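Local coordinates for flagellar hook associated protein type 3 FlgL (Legionella pneumophila subsp. pneumophila, PDB 5YTI), which probably serves as a structural subunit of the bacterial flagellum, joining the hook to the filament as hook-associated protein 3, at residues A[222-228]-A[284-290]; A[231-237]-A[255-261]; A[151-155]-A[297-301]; A[204-208]-A[318-322]. One frame throughout, in Å; residues are numbered along the deposited sequence. Where two conformers were deposited one is given.

Contact 1: A[222-228]-A[284-290]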
loop_
_atom_site.group_PDB
_atom_site.type_symbol
_atom_site.label_atom_id
_atom_site.label_comp_id
_atom_site.label_asym_id
_atom_site.label_seq_id
_atom_site.Cartn_x
_atom_site.Cartn_y
_atom_site.Cartn_z
ATOM N N ASP A 222 15.815 -3.529 0.062
ATOM C CA ASP A 222 16.601 -4.760 0.024
ATOM C C ASP A 222 16.046 -5.765 1.031
ATOM O O ASP A 222 15.237 -5.439 1.882
ATOM C CB ASP A 222 18.079 -4.453 0.329
ATOM C CG ASP A 222 19.072 -5.540 -0.182
ATOM O OD1 ASP A 222 18.615 -6.575 -0.735
ATOM O OD2 ASP A 222 20.319 -5.339 -0.013
ATOM N N ASN A 223 16.490 -7.004 0.903
ATOM C CA ASN A 223 16.260 -8.046 1.898
ATOM C C ASN A 223 17.475 -8.111 2.840
ATOM O O ASN A 223 18.606 -8.518 2.464
ATOM C CB ASN A 223 16.056 -9.391 1.208
ATOM C CG ASN A 223 14.688 -9.545 0.650
ATOM O OD1 ASN A 223 13.748 -9.584 1.395
ATOM N ND2 ASN A 223 14.568 -9.672 -0.647
ATOM N N TYR A 224 17.219 -7.705 4.077
ATOM C CA TYR A 224 18.273 -7.470 5.046
ATOM C C TYR A 224 18.230 -8.543 6.094
ATOM O O TYR A 224 17.184 -9.058 6.418
ATOM C CB TYR A 224 18.111 -6.077 5.706
ATOM C CG TYR A 224 18.394 -4.906 4.783
ATOM C CD1 TYR A 224 19.669 -4.456 4.596
ATOM C CD2 TYR A 224 17.370 -4.260 4.111
ATOM C CE1 TYR A 224 19.935 -3.396 3.744
ATOM C CE2 TYR A 224 17.610 -3.197 3.265
ATOM C CZ TYR A 224 18.900 -2.755 3.080
ATOM O OH TYR A 224 19.177 -1.679 2.228
ATOM N N THR A 225 19.382 -8.864 6.632
ATOM C CA THR A 225 19.466 -9.785 7.717
ATOM C C THR A 225 20.306 -9.138 8.810
ATOM O O THR A 225 21.409 -8.620 8.572
ATOM C CB THR A 225 20.058 -11.108 7.218
ATOM O OG1 THR A 225 19.516 -11.395 5.909
ATOM C CG2 THR A 225 19.750 -12.242 8.220
HETATM N N MSE A 226 19.736 -9.132 10.004
HETATM C CA MSE A 226 20.373 -8.565 11.183
HETATM C C MSE A 226 20.777 -9.720 12.050
HETATM O O MSE A 226 19.951 -10.564 12.431
HETATM C CB MSE A 226 19.395 -7.653 11.931
HETATM C CG MSE A 226 20.046 -6.910 13.105
HETATM SE SE MSE A 226 18.731 -5.891 14.174
HETATM C CE MSE A 226 19.356 -4.226 13.343
ATOM N N THR A 227 22.053 -9.768 12.370
ATOM C CA THR A 227 22.629 -10.920 13.018
ATOM C C THR A 227 23.399 -10.356 14.224
ATOM O O THR A 227 24.234 -9.439 14.074
ATOM C CB THR A 227 23.519 -11.721 12.002
ATOM O OG1 THR A 227 23.934 -10.866 10.929
ATOM C CG2 THR A 227 22.740 -12.878 11.310
ATOM N N PHE A 228 23.076 -10.850 15.420
ATOM C CA PHE A 228 23.834 -10.496 16.633
ATOM C C PHE A 228 24.981 -11.488 16.877
ATOM O O PHE A 228 24.777 -12.709 16.907
ATOM C CB PHE A 228 22.900 -10.434 17.869
ATOM C CG PHE A 228 21.749 -9.483 17.698
ATOM C CD1 PHE A 228 21.892 -8.153 17.973
ATOM C CD2 PHE A 228 20.552 -9.920 17.203
ATOM C CE1 PHE A 228 20.862 -7.273 17.753
ATOM C CE2 PHE A 228 19.510 -9.047 16.983
ATOM C CZ PHE A 228 19.670 -7.720 17.250
ATOM N N ASP A 284 21.260 -15.104 17.231
ATOM C CA ASP A 284 19.899 -14.619 17.057
ATOM C C ASP A 284 19.880 -13.725 15.827
ATOM O O ASP A 284 20.876 -13.060 15.501
ATOM C CB ASP A 284 19.419 -13.865 18.304
ATOM C CG ASP A 284 19.106 -14.797 19.461
ATOM O OD1 ASP A 284 19.285 -16.018 19.285
ATOM O OD2 ASP A 284 18.666 -14.334 20.537
ATOM N N SER A 285 18.759 -13.730 15.119
ATOM C CA SER A 285 18.670 -12.946 13.899
ATOM C C SER A 285 17.251 -12.482 13.639
ATOM O O SER A 285 16.270 -13.128 14.062
ATOM C CB SER A 285 19.201 -13.741 12.697
ATOM O OG SER A 285 18.629 -15.045 12.638
ATOM N N PHE A 286 17.169 -11.350 12.945
ATOM C CA PHE A 286 15.919 -10.856 12.393
ATOM C C PHE A 286 16.059 -10.548 10.894
ATOM O O PHE A 286 17.139 -10.240 10.384
ATOM C CB PHE A 286 15.463 -9.609 13.149
ATOM C CG PHE A 286 15.188 -9.837 14.619
ATOM C CD1 PHE A 286 13.983 -10.355 15.046
ATOM C CD2 PHE A 286 16.123 -9.510 15.565
ATOM C CE1 PHE A 286 13.720 -10.561 16.394
ATOM C CE2 PHE A 286 15.867 -9.704 16.910
ATOM C CZ PHE A 286 14.670 -10.232 17.331
ATOM N N SER A 287 14.952 -10.647 10.179
ATOM C CA SER A 287 14.951 -10.369 8.746
ATOM C C SER A 287 14.197 -9.075 8.476
ATOM O O SER A 287 13.201 -8.782 9.148
ATOM C CB SER A 287 14.264 -11.495 8.006
ATOM O OG SER A 287 14.097 -11.124 6.672
ATOM N N ILE A 288 14.663 -8.290 7.506
ATOM C CA ILE A 288 14.034 -6.986 7.224
ATOM C C ILE A 288 13.870 -6.719 5.716
ATOM O O ILE A 288 14.844 -6.669 4.949
ATOM C CB ILE A 288 14.832 -5.828 7.841
ATOM C CG1 ILE A 288 15.154 -6.103 9.304
ATOM C CG2 ILE A 288 14.046 -4.540 7.689
ATOM C CD1 ILE A 288 16.479 -5.525 9.712
ATOM N N SER A 289 12.638 -6.481 5.303
ATOM C CA SER A 289 12.273 -6.711 3.926
ATOM C C SER A 289 11.277 -5.680 3.439
ATOM O O SER A 289 10.443 -5.203 4.208
ATOM C CB SER A 289 11.664 -8.107 3.868
ATOM O OG SER A 289 11.217 -8.502 5.180
ATOM N N PRO A 290 11.338 -5.334 2.152
ATOM C CA PRO A 290 10.363 -4.373 1.631
ATOM C C PRO A 290 8.921 -4.712 1.990
ATOM O O PRO A 290 8.571 -5.860 2.178
ATOM C CB PRO A 290 10.545 -4.457 0.122
ATOM C CG PRO A 290 11.449 -5.620 -0.124
ATOM C CD PRO A 290 12.253 -5.808 1.115
#
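Tyr-224, Met-226 and Phe-228 pair with Ile-288, Phe-286 and Asp-284 in an antiparallel strand-to-strand contact inside a five-stranded sheet, where 224-230 is the central strand and 285-290 lies between it and 193-197. The short segments run at 160° with axes 4.7 Å apart, and five backbone hydrogen bonds fix the register. Tyr-224 and Ile-288 form a hydrogen-bonded pair, with Tyr-224 N to Ile-288 O at 2.7 Å and Ile-288 N to Tyr-224 O at 2.9 Å. Met-226, a selenomethionine, does the same with Phe-286, its N reaching Phe-286 O at 2.8 Å and 176°. The last bond runs from Phe-228 N to Asp-284 O. One face of the ladder is apolar: CB of Tyr-224 rests on CB of Ile-288 at 3.9 Å, and the edge of the Tyr-224 ring passes beside Ile-288 O. With its CG anti to the carbonyl carbon (chi1 -70°), Tyr-224 carries the ring away from strand 285-290 to meet Phe-269, and its OH hydrogen-bonds Asn-270 and Val-220 O. Phe-228 and Phe-286 touch rim to rim, CE2 to CD2 at 3.7 Å. The other face holds hydroxyls, Thr-225 beside Ser-287 and Thr-227 beside Ser-285, with Ser-285 OG bonded to Thr-198. At the far end Asn-223 ND2 bonds Ser-343 of the second subunit. The chemistry is thus two-sided: facing backbone N-H and C=O groups satisfy one another, outward ones continue the ladder to strands 236-242 and 193-197, the Tyr-224, Met-226, Phe-286 and Ile-288 face is buried against strand 266-269 among others, and the threonine-serine face stays polar.

Contact 2: A[231-237]-A[255-261]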
loop_
_atom_site.group_PDB
_atom_site.type_symbol
_atom_site.label_atom_id
_atom_site.label_comp_id
_atom_site.label_asym_id
_atom_site.label_seq_id
_atom_site.Cartn_x
_atom_site.Cartn_y
_atom_site.Cartn_z
ATOM N N ASN A 231 32.349 -9.826 19.368
ATOM C CA ASN A 231 33.683 -9.233 19.309
ATOM C C ASN A 231 34.737 -10.285 19.587
ATOM O O ASN A 231 34.470 -11.285 20.272
ATOM C CB ASN A 231 33.834 -8.152 20.394
ATOM C CG ASN A 231 33.664 -6.750 19.858
ATOM O OD1 ASN A 231 33.636 -6.535 18.649
ATOM N ND2 ASN A 231 33.569 -5.781 20.760
ATOM N N SER A 232 35.944 -10.048 19.081
ATOM C CA SER A 232 37.086 -10.835 19.504
ATOM C C SER A 232 37.364 -10.588 21.014
ATOM O O SER A 232 37.845 -11.487 21.711
ATOM C CB SER A 232 38.284 -10.540 18.605
ATOM O OG SER A 232 37.938 -10.832 17.256
ATOM N N GLN A 233 37.019 -9.388 21.502
ATOM C CA GLN A 233 36.926 -9.058 22.955
ATOM C C GLN A 233 35.859 -9.849 23.755
ATOM O O GLN A 233 36.141 -10.339 24.853
ATOM C CB GLN A 233 36.625 -7.562 23.131
ATOM C CG GLN A 233 37.709 -6.646 22.582
ATOM C CD GLN A 233 37.177 -5.542 21.677
ATOM O OE1 GLN A 233 36.852 -5.770 20.495
ATOM N NE2 GLN A 233 37.111 -4.333 22.215
ATOM N N GLY A 234 34.637 -9.954 23.227
ATOM C CA GLY A 234 33.601 -10.742 23.877
ATOM C C GLY A 234 32.282 -10.016 23.926
ATOM O O GLY A 234 31.242 -10.631 24.120
ATOM N N ASN A 235 32.341 -8.699 23.768
ATOM C CA ASN A 235 31.139 -7.867 23.587
ATOM C C ASN A 235 30.157 -8.286 22.444
ATOM O O ASN A 235 30.568 -8.573 21.303
ATOM C CB ASN A 235 31.547 -6.394 23.376
ATOM C CG ASN A 235 31.514 -5.588 24.656
ATOM O OD1 ASN A 235 32.538 -5.067 25.093
ATOM N ND2 ASN A 235 30.327 -5.482 25.272
ATOM N N LEU A 236 28.857 -8.289 22.764
ATOM C CA LEU A 236 27.811 -8.514 21.768
ATOM C C LEU A 236 27.791 -7.366 20.770
ATOM O O LEU A 236 28.027 -6.201 21.139
ATOM C CB LEU A 236 26.446 -8.607 22.436
ATOM C CG LEU A 236 25.861 -9.994 22.655
ATOM C CD1 LEU A 236 24.756 -9.928 23.706
ATOM C CD2 LEU A 236 25.352 -10.554 21.329
ATOM N N VAL A 237 27.481 -7.684 19.516
ATOM C CA VAL A 237 27.663 -6.725 18.435
ATOM C C VAL A 237 26.572 -6.943 17.379
ATOM O O VAL A 237 25.977 -8.011 17.307
ATOM C CB VAL A 237 29.120 -6.845 17.882
ATOM C CG1 VAL A 237 29.175 -7.627 16.576
ATOM C CG2 VAL A 237 29.782 -5.479 17.718
ATOM N N PRO A 255 33.434 -8.764 12.464
ATOM C CA PRO A 255 32.833 -8.416 13.759
ATOM C C PRO A 255 33.545 -7.257 14.488
ATOM O O PRO A 255 32.904 -6.411 15.100
ATOM C CB PRO A 255 32.910 -9.730 14.534
ATOM C CG PRO A 255 32.796 -10.777 13.463
ATOM C CD PRO A 255 33.502 -10.222 12.252
ATOM N N ASP A 256 34.858 -7.196 14.382
ATOM C CA ASP A 256 35.625 -6.227 15.148
ATOM C C ASP A 256 35.588 -4.789 14.620
ATOM O O ASP A 256 35.958 -3.856 15.346
ATOM C CB ASP A 256 37.064 -6.716 15.301
ATOM C CG ASP A 256 37.197 -7.782 16.369
ATOM O OD1 ASP A 256 36.217 -8.036 17.109
ATOM O OD2 ASP A 256 38.291 -8.364 16.477
ATOM N N ASP A 257 35.141 -4.592 13.383
ATOM C CA ASP A 257 34.881 -3.233 12.871
ATOM C C ASP A 257 33.425 -2.822 13.185
ATOM O O ASP A 257 32.943 -1.781 12.741
ATOM C CB ASP A 257 35.184 -3.138 11.355
ATOM C CG ASP A 257 36.691 -3.042 11.046
ATOM O OD1 ASP A 257 37.400 -2.180 11.625
ATOM O OD2 ASP A 257 37.177 -3.822 10.202
ATOM N N ALA A 258 32.736 -3.627 13.983
ATOM C CA ALA A 258 31.287 -3.503 14.104
ATOM C C ALA A 258 30.813 -2.623 15.277
ATOM O O ALA A 258 31.445 -2.602 16.343
ATOM C CB ALA A 258 30.670 -4.895 14.214
ATOM N N PRO A 259 29.694 -1.889 15.089
ATOM C CA PRO A 259 29.063 -1.215 16.252
ATOM C C PRO A 259 28.519 -2.202 17.283
ATOM O O PRO A 259 27.985 -3.241 16.917
ATOM C CB PRO A 259 27.907 -0.386 15.635
ATOM C CG PRO A 259 27.793 -0.833 14.210
ATOM C CD PRO A 259 29.118 -1.445 13.804
ATOM N N LEU A 260 28.627 -1.855 18.559
ATOM C CA LEU A 260 28.164 -2.737 19.633
ATOM C C LEU A 260 26.696 -2.403 19.990
ATOM O O LEU A 260 26.199 -1.317 19.699
ATOM C CB LEU A 260 29.089 -2.664 20.858
ATOM C CG LEU A 260 30.407 -1.874 20.683
ATOM C CD1 LEU A 260 30.257 -0.385 21.042
ATOM C CD2 LEU A 260 31.512 -2.507 21.523
ATOM N N TYR A 261 26.017 -3.366 20.602
ATOM C CA TYR A 261 24.579 -3.313 20.846
ATOM C C TYR A 261 24.269 -2.615 22.178
ATOM O O TYR A 261 24.481 -3.211 23.245
ATOM C CB TYR A 261 24.004 -4.757 20.836
ATOM C CG TYR A 261 22.638 -4.945 21.484
ATOM C CD1 TYR A 261 21.491 -4.411 20.907
ATOM C CD2 TYR A 261 22.494 -5.677 22.666
ATOM C CE1 TYR A 261 20.247 -4.585 21.495
ATOM C CE2 TYR A 261 21.249 -5.845 23.256
ATOM C CZ TYR A 261 20.130 -5.294 22.663
ATOM O OH TYR A 261 18.890 -5.451 23.223
#
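Pro-255 and Asp-256 begin a 3-10 turn, 255-257, that lies against the hairpin loop leading from strand 224-230 into strand 236-242. The loop is closed on itself by Asn-231 N to Asn-235 O at 2.9 Å, and Pro-255 projects its CB toward that loop. Asp-256 supplies the polar part of the contact. Its carboxylate faces Ser-232 with both oxygens: OD1 takes Ser-232 N on its syn lone pair at 2.8 Å, almost straight at 177°, while OD2 accepts from Ser-232 OG at 2.6 Å, on the syn side but 31° out of the carboxylate plane. The carboxylate gets there with CG anti to the carbonyl carbon (chi1 -78°), and Ser-232 holds its OG beside its own backbone N, presenting both donors together. Beyond the turn the contact becomes largely apolar among the side chains. Ala-258 points its methyl at Val-237, CB to CG2 at 3.7 Å, though the exact fit is doubtful, and touches Pro-250 as well. Pro-259 points its CB away, yet its backbone hydrogen-bonds Val-238. Leu-260 forms a single backbone bridge with Val-237, their CA atoms 4.2 Å apart; its CB lies 3.7 Å from Leu-236 O, and its CD2 comes up to CB of Asn-235. Tyr-261 starts toward the hairpin but carries its ring off to Pro-280. Bonds from one serine to both carboxylate oxygens tie the exposed loop tip to the turn and should hold the carboxylate's rotation; solvent probably competes for them, whereas buried Val-237 supplies the apolar seat nearer the sheet.

Contact 3: A[151-155]-A[297-301]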
loop_
_atom_site.group_PDB
_atom_site.type_symbol
_atom_site.label_atom_id
_atom_site.label_comp_id
_atom_site.label_asym_id
_atom_site.label_seq_id
_atom_site.Cartn_x
_atom_site.Cartn_y
_atom_site.Cartn_z
ATOM N N SER A 151 -5.731 -23.460 -0.201
ATOM C CA SER A 151 -4.356 -22.966 0.028
ATOM C C SER A 151 -4.296 -22.397 1.459
ATOM O O SER A 151 -3.294 -22.535 2.125
ATOM C CB SER A 151 -3.909 -21.887 -1.018
ATOM O OG SER A 151 -3.373 -22.389 -2.264
ATOM N N GLY A 152 -5.373 -21.768 1.928
ATOM C CA GLY A 152 -5.446 -21.262 3.310
ATOM C C GLY A 152 -5.447 -19.738 3.412
ATOM O O GLY A 152 -5.868 -19.161 4.432
ATOM N N GLN A 153 -4.962 -19.083 2.350
ATOM C CA GLN A 153 -4.968 -17.620 2.260
ATOM C C GLN A 153 -6.338 -17.088 1.739
ATOM O O GLN A 153 -7.044 -17.787 1.010
ATOM C CB GLN A 153 -3.772 -17.137 1.401
ATOM C CG GLN A 153 -2.456 -16.992 2.171
ATOM C CD GLN A 153 -2.404 -15.773 3.123
ATOM O OE1 GLN A 153 -3.360 -15.494 3.860
ATOM N NE2 GLN A 153 -1.278 -15.051 3.115
ATOM N N TYR A 154 -6.715 -15.874 2.163
ATOM C CA TYR A 154 -7.897 -15.151 1.626
ATOM C C TYR A 154 -7.616 -14.470 0.305
ATOM O O TYR A 154 -6.670 -13.702 0.227
ATOM C CB TYR A 154 -8.324 -14.031 2.573
ATOM C CG TYR A 154 -8.950 -14.519 3.831
ATOM C CD1 TYR A 154 -8.176 -14.880 4.913
ATOM C CD2 TYR A 154 -10.318 -14.640 3.933
ATOM C CE1 TYR A 154 -8.754 -15.339 6.072
ATOM C CE2 TYR A 154 -10.901 -15.107 5.082
ATOM C CZ TYR A 154 -10.106 -15.449 6.147
ATOM O OH TYR A 154 -10.674 -15.922 7.301
ATOM N N VAL A 155 -8.454 -14.703 -0.706
ATOM C CA VAL A 155 -8.276 -14.086 -2.041
ATOM C C VAL A 155 -9.471 -13.211 -2.407
ATOM O O VAL A 155 -10.522 -13.271 -1.773
ATOM C CB VAL A 155 -8.079 -15.125 -3.191
ATOM C CG1 VAL A 155 -6.914 -16.055 -2.893
ATOM C CG2 VAL A 155 -9.353 -15.926 -3.463
ATOM N N PHE A 297 -7.374 -9.076 6.337
ATOM C CA PHE A 297 -7.740 -10.391 6.795
ATOM C C PHE A 297 -6.554 -11.184 7.316
ATOM O O PHE A 297 -6.588 -11.624 8.459
ATOM C CB PHE A 297 -8.465 -11.119 5.700
ATOM C CG PHE A 297 -9.561 -10.303 5.096
ATOM C CD1 PHE A 297 -10.600 -9.855 5.882
ATOM C CD2 PHE A 297 -9.535 -9.959 3.748
ATOM C CE1 PHE A 297 -11.611 -9.103 5.334
ATOM C CE2 PHE A 297 -10.548 -9.210 3.195
ATOM C CZ PHE A 297 -11.587 -8.776 3.989
ATOM N N SER A 298 -5.500 -11.362 6.531
ATOM C CA SER A 298 -4.351 -12.075 7.078
ATOM C C SER A 298 -3.731 -11.309 8.274
ATOM O O SER A 298 -3.271 -11.951 9.199
ATOM C CB SER A 298 -3.322 -12.497 6.009
ATOM O OG SER A 298 -2.536 -11.416 5.609
ATOM N N THR A 299 -3.776 -9.974 8.305
ATOM C CA THR A 299 -3.319 -9.221 9.495
ATOM C C THR A 299 -4.028 -9.724 10.770
ATOM O O THR A 299 -3.408 -9.957 11.818
ATOM C CB THR A 299 -3.527 -7.683 9.386
ATOM O OG1 THR A 299 -2.554 -7.097 8.523
ATOM C CG2 THR A 299 -3.365 -7.029 10.740
ATOM N N VAL A 300 -5.331 -9.892 10.679
ATOM C CA VAL A 300 -6.090 -10.396 11.815
ATOM C C VAL A 300 -5.844 -11.890 12.090
ATOM O O VAL A 300 -5.810 -12.292 13.261
ATOM C CB VAL A 300 -7.595 -10.155 11.655
ATOM C CG1 VAL A 300 -8.311 -10.664 12.890
ATOM C CG2 VAL A 300 -7.897 -8.674 11.443
ATOM N N GLN A 301 -5.682 -12.678 11.023
ATOM C CA GLN A 301 -5.312 -14.095 11.134
ATOM C C GLN A 301 -4.040 -14.216 11.920
ATOM O O GLN A 301 -3.880 -15.138 12.717
ATOM C CB GLN A 301 -5.093 -14.736 9.763
ATOM C CG GLN A 301 -6.340 -14.747 8.886
ATOM C CD GLN A 301 -6.248 -15.733 7.750
ATOM O OE1 GLN A 301 -6.910 -16.768 7.796
ATOM N NE2 GLN A 301 -5.443 -15.422 6.724
#
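Tyr-154 lays one face of its ring over CB of Phe-297, which stands 4.1 Å from the ring centroid and 21° off the ring normal, a CH-pi contact offset toward the CG-CD1 side of the rim. The two rings themselves meet obliquely, with centroids 5.6 Å apart and planes at 34°. A chi1 of -71° sets the Tyr-154 ring beside its own backbone N and brings it forward from strand 154-156 to the helix. One turn further along the helix, the amide of Gln-301 lies at the edge of the same ring; since this side chain was modelled in two conformers, its exact fit is doubtful. Gln-153 bends at chi2 and brings OE1 to CB of Ser-298 at 3.7 Å, while the hydroxyl of Ser-298 turns to Glu-294. The backbone bond from Gln-301 N to Phe-297 O, 2.9 Å, sets these two residues one helical turn apart on a common side. Farther out, Leu-122 of helix 104-125 touches both Tyr-154 and Phe-297, Leu-118 adds to Tyr-154, and strand 146-148 supplies Leu-148 and Val-146. The motif is a two-stranded antiparallel hairpin, 146-156, packed on helices, its tyrosine touching both 296-307 and 104-125.

Contact 4: A[204-208]-A[318-322]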
loop_
_atom_site.group_PDB
_atom_site.type_symbol
_atom_site.label_atom_id
_atom_site.label_comp_id
_atom_site.label_asym_id
_atom_site.label_seq_id
_atom_site.Cartn_x
_atom_site.Cartn_y
_atom_site.Cartn_z
ATOM N N GLY A 204 17.685 -15.721 22.661
ATOM C CA GLY A 204 17.694 -14.574 23.588
ATOM C C GLY A 204 16.371 -13.835 23.739
ATOM O O GLY A 204 15.331 -14.373 23.381
ATOM N N THR A 205 16.383 -12.616 24.294
ATOM C CA THR A 205 15.116 -11.886 24.584
ATOM C C THR A 205 14.942 -10.603 23.763
ATOM O O THR A 205 14.235 -9.669 24.139
ATOM C CB THR A 205 14.960 -11.559 26.084
ATOM O OG1 THR A 205 16.109 -10.842 26.561
ATOM C CG2 THR A 205 14.775 -12.837 26.857
ATOM N N ALA A 206 15.571 -10.585 22.609
ATOM C CA ALA A 206 15.565 -9.418 21.757
ATOM C C ALA A 206 14.221 -9.182 21.078
ATOM O O ALA A 206 13.593 -10.125 20.616
ATOM C CB ALA A 206 16.650 -9.585 20.704
ATOM N N SER A 207 13.806 -7.918 21.009
ATOM C CA SER A 207 12.598 -7.513 20.269
ATOM C C SER A 207 12.913 -6.279 19.430
ATOM O O SER A 207 13.873 -5.580 19.718
ATOM C CB SER A 207 11.429 -7.242 21.235
ATOM O OG SER A 207 11.840 -7.349 22.606
ATOM N N VAL A 208 12.120 -6.003 18.397
ATOM C CA VAL A 208 12.415 -4.869 17.498
ATOM C C VAL A 208 11.202 -3.980 17.209
ATOM O O VAL A 208 10.108 -4.478 16.929
ATOM C CB VAL A 208 12.970 -5.355 16.129
ATOM C CG1 VAL A 208 13.610 -4.203 15.371
ATOM C CG2 VAL A 208 13.975 -6.490 16.298
ATOM N N ALA A 318 9.276 -12.588 24.230
ATOM C CA ALA A 318 10.001 -11.626 23.425
ATOM C C ALA A 318 9.852 -11.959 21.954
ATOM O O ALA A 318 10.071 -11.106 21.090
ATOM C CB ALA A 318 11.461 -11.609 23.816
ATOM N N ALA A 319 9.495 -13.208 21.670
ATOM C CA ALA A 319 9.260 -13.635 20.283
ATOM C C ALA A 319 7.871 -13.189 19.852
ATOM O O ALA A 319 7.532 -13.236 18.679
ATOM C CB ALA A 319 9.431 -15.148 20.118
ATOM N N THR A 320 7.095 -12.758 20.833
ATOM C CA THR A 320 5.812 -12.110 20.632
ATOM C C THR A 320 5.941 -10.652 20.237
ATOM O O THR A 320 5.206 -10.198 19.349
ATOM C CB THR A 320 5.039 -12.123 21.954
ATOM O OG1 THR A 320 4.614 -13.448 22.210
ATOM C CG2 THR A 320 3.835 -11.222 21.935
ATOM N N GLN A 321 6.848 -9.920 20.907
ATOM C CA GLN A 321 6.852 -8.464 20.827
ATOM C C GLN A 321 7.241 -8.002 19.439
ATOM O O GLN A 321 6.575 -7.171 18.845
ATOM C CB GLN A 321 7.758 -7.835 21.891
ATOM C CG GLN A 321 7.434 -6.367 22.216
ATOM C CD GLN A 321 6.141 -6.204 23.020
ATOM O OE1 GLN A 321 5.053 -6.646 22.592
ATOM N NE2 GLN A 321 6.252 -5.570 24.201
ATOM N N THR A 322 8.293 -8.566 18.885
ATOM C CA THR A 322 8.714 -8.123 17.573
ATOM C C THR A 322 7.571 -8.070 16.560
ATOM O O THR A 322 7.458 -7.116 15.762
ATOM C CB THR A 322 9.768 -9.051 17.018
ATOM O OG1 THR A 322 10.890 -9.080 17.910
ATOM C CG2 THR A 322 10.184 -8.563 15.638
#
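Thr-322 OG1 accepts a weak hydrogen bond from Val-208 N, 3.3 Å long and bent to 135° at the hydrogen, the one hydrogen bond between loop-strand segment 204-208 and segment 318-322. The same oxygen also lies close to CA of Ser-207. Thr-322 turns OG1 toward the strand by setting it anti to the carbonyl carbon (chi1 -59°), and its CG2 then comes 4.3 Å from CB of Val-208. Ser-207 fits into the helix side between Thr-322 and the preceding residue: its CB is 3.8 Å from CB of Gln-321 and also 3.8 Å from Thr-322 OG1. Gln-321 leads its amide away from the strand, and OE1 bonds Asn-324. Four residues before Thr-322, Ala-318 aims its methyl at the loop, with CB 3.4 Å from Thr-205 O and 4.2 Å from Thr-205 CB. Thr-205 itself is held from the other side, its OG1 and backbone both bonded to Leu-279, while Ser-207 pairs through its backbone with Ser-277 of strand 272-277. Strand 207-213 is an outermost strand of the three-stranded sheet in this chain, so the contact sets the beginning of that strand against the early part of the long helix 316-374. Phe-286 of the five-stranded sheet touches Ala-206, Val-208 and Thr-322, and Ile-195 reaches Val-208 and Thr-322. With a single weak bond across it, the junction rests mainly on van der Waals contacts of small side chains, Ala-318, Thr-205, Ser-207 and Thr-322, with CB of Gln-321, while Ala-206 contributes its carbonyl oxygen.

How the contacts relate
Contact 1 is buried within the five-stranded sheet as a full backbone ladder, whereas contact 2 is a surface joint at the hairpin loop joining two of its strands, about 18 Å away between centres. They meet where Phe-228 packs on Leu-236, in neighbouring strands. Contact 4, partly buried, touches contact 1 as well: Phe-286 joins the two, and Asp-284 probably bonds Gly-204. Contact 3 stands apart, about 11 Å from contact 4 between nearest atoms, among the helices. Chemistry follows place: backbone bonds in contact 1, a carboxylate-serine pair in contact 2, aromatic packing in contact 3, small side chains in contact 4.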